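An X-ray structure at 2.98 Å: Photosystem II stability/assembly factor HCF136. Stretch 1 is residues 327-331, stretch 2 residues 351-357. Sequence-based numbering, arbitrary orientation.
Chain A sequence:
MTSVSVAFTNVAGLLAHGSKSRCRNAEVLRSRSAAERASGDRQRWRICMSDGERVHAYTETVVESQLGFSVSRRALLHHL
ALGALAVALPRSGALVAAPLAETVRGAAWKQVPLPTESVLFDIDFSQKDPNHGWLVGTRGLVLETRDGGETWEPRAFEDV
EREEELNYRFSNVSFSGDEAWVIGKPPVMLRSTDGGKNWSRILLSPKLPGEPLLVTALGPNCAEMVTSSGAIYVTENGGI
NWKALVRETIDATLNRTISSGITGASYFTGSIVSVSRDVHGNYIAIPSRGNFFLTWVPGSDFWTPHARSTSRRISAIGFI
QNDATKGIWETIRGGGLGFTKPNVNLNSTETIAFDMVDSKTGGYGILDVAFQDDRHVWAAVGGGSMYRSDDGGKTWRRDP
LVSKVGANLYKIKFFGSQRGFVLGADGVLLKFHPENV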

# COMPACT_ATOMS: atom_id res chain seq x y z
N GLY A 327 -11.09 -9.35 5.97
CA GLY A 327 -11.81 -8.96 4.78
C GLY A 327 -11.02 -8.01 3.90
O GLY A 327 -9.87 -7.66 4.19
N ILE A 328 -11.66 -7.60 2.81
CA ILE A 328 -11.09 -6.70 1.82
C ILE A 328 -11.93 -5.43 1.80
O ILE A 328 -13.16 -5.49 1.94
CB ILE A 328 -11.06 -7.33 0.41
CG1 ILE A 328 -10.40 -8.71 0.45
CG2 ILE A 328 -10.38 -6.42 -0.58
CD1 ILE A 328 -10.66 -9.53 -0.80
N TRP A 329 -11.28 -4.29 1.62
CA TRP A 329 -11.95 -3.03 1.33
C TRP A 329 -11.63 -2.62 -0.10
O TRP A 329 -10.57 -2.97 -0.64
CB TRP A 329 -11.53 -1.92 2.30
CG TRP A 329 -10.07 -1.58 2.25
CD1 TRP A 329 -9.09 -2.07 3.05
CD2 TRP A 329 -9.43 -0.67 1.34
NE1 TRP A 329 -7.87 -1.52 2.71
CE2 TRP A 329 -8.06 -0.66 1.66
CE3 TRP A 329 -9.88 0.14 0.30
CZ2 TRP A 329 -7.13 0.12 0.97
CZ3 TRP A 329 -8.96 0.92 -0.39
CH2 TRP A 329 -7.61 0.90 -0.05
N GLU A 330 -12.54 -1.88 -0.71
CA GLU A 330 -12.34 -1.38 -2.06
C GLU A 330 -12.85 0.05 -2.13
O GLU A 330 -13.75 0.45 -1.39
CB GLU A 330 -13.04 -2.24 -3.12
CG GLU A 330 -14.55 -2.14 -3.11
CD GLU A 330 -15.19 -3.05 -4.14
OE1 GLU A 330 -14.45 -3.83 -4.78
OE2 GLU A 330 -16.43 -3.00 -4.30
N THR A 331 -12.26 0.82 -3.04
CA THR A 331 -12.67 2.18 -3.31
C THR A 331 -13.10 2.29 -4.76
O THR A 331 -12.33 1.94 -5.66
CB THR A 331 -11.54 3.17 -3.03
OG1 THR A 331 -11.42 3.39 -1.62
CG2 THR A 331 -11.81 4.48 -3.75
N THR A 351 -17.67 -15.24 -7.17
CA THR A 351 -17.52 -13.79 -7.03
C THR A 351 -17.68 -13.28 -5.60
O THR A 351 -18.71 -13.53 -4.95
CB THR A 351 -18.51 -13.07 -7.96
OG1 THR A 351 -19.84 -13.21 -7.45
CG2 THR A 351 -18.44 -13.65 -9.37
N ILE A 352 -16.65 -12.60 -5.12
CA ILE A 352 -16.61 -11.99 -3.79
C ILE A 352 -17.57 -10.80 -3.73
O ILE A 352 -17.46 -9.86 -4.52
CB ILE A 352 -15.18 -11.56 -3.43
CG1 ILE A 352 -14.19 -12.67 -3.77
CG2 ILE A 352 -15.10 -11.16 -1.97
CD1 ILE A 352 -12.79 -12.42 -3.26
N ALA A 353 -18.51 -10.84 -2.79
CA ALA A 353 -19.54 -9.82 -2.66
C ALA A 353 -19.11 -8.77 -1.64
O ALA A 353 -18.80 -9.10 -0.49
CB ALA A 353 -20.87 -10.45 -2.25
N PHE A 354 -19.09 -7.51 -2.06
CA PHE A 354 -18.80 -6.39 -1.17
C PHE A 354 -20.10 -5.76 -0.70
O PHE A 354 -21.05 -5.63 -1.48
CB PHE A 354 -17.94 -5.31 -1.82
CG PHE A 354 -16.53 -5.72 -2.12
CD1 PHE A 354 -16.25 -6.81 -2.93
CD2 PHE A 354 -15.47 -5.05 -1.53
CE1 PHE A 354 -14.94 -7.18 -3.19
CE2 PHE A 354 -14.16 -5.42 -1.78
CZ PHE A 354 -13.90 -6.48 -2.61
N ASP A 355 -20.14 -5.37 0.57
CA ASP A 355 -21.27 -4.64 1.12
C ASP A 355 -20.99 -3.14 0.98
O ASP A 355 -20.09 -2.61 1.64
CB ASP A 355 -21.51 -5.02 2.58
CG ASP A 355 -21.94 -6.46 2.74
OD1 ASP A 355 -22.45 -7.05 1.76
OD2 ASP A 355 -21.77 -7.01 3.86
N MET A 356 -21.76 -2.47 0.13
CA MET A 356 -21.51 -1.06 -0.15
C MET A 356 -21.98 -0.18 0.99
O MET A 356 -22.96 -0.48 1.68
CB MET A 356 -22.19 -0.64 -1.46
CG MET A 356 -21.76 -1.44 -2.67
SD MET A 356 -20.02 -1.13 -3.02
CE MET A 356 -19.57 -2.60 -3.93
N VAL A 357 -21.26 0.92 1.19
CA VAL A 357 -21.50 1.84 2.29
C VAL A 357 -21.58 3.25 1.73
O VAL A 357 -21.01 3.54 0.67
CB VAL A 357 -20.38 1.69 3.36
CG1 VAL A 357 -20.30 2.89 4.29
CG2 VAL A 357 -20.57 0.40 4.14

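How do the two backbones meet? The strand through Trp-329 and the strand through Asp-355 approach to 8.5 Å between axes, their directions 50° apart, and the nearest CA atoms, those of Trp-329 and Phe-354, lie 8.0 Å apart. No hydrogen bond joins the stretches; the gap is bridged mostly by side chains, with the Phe-354 ring reaching the backbone of the first strand.

Which residues of the first strand do so? Alternation along the extended chain decides it: Ile-328 and Glu-330 direct their CA-to-CB bonds toward the second stretch, while that of Trp-329 points away, leaving mainly its backbone near the contact.

What lies at the centre? Phe-354 gives up more surface than any other residue here. Glu-330 covers one face of its ring, with CD 3.3 Å from Phe-354 CD2, whereas Trp-329 C sits at the ring edge, 4.1 Å from Phe-354 CE2. Ile-328 adds an apolar contact, its CG2 4.1 Å from Phe-354 CZ.

What completes the contact at its ends? Ile-328 CD1 reaches Ile-352 CD1 at 4.4 Å, a looser apolar touch. Met-356 sets out sideways, but the end of its side chain comes nearer, with CE 3.2 Å from Glu-330 OE2, so the carboxylate meets a methyl group as well as the aromatic ring.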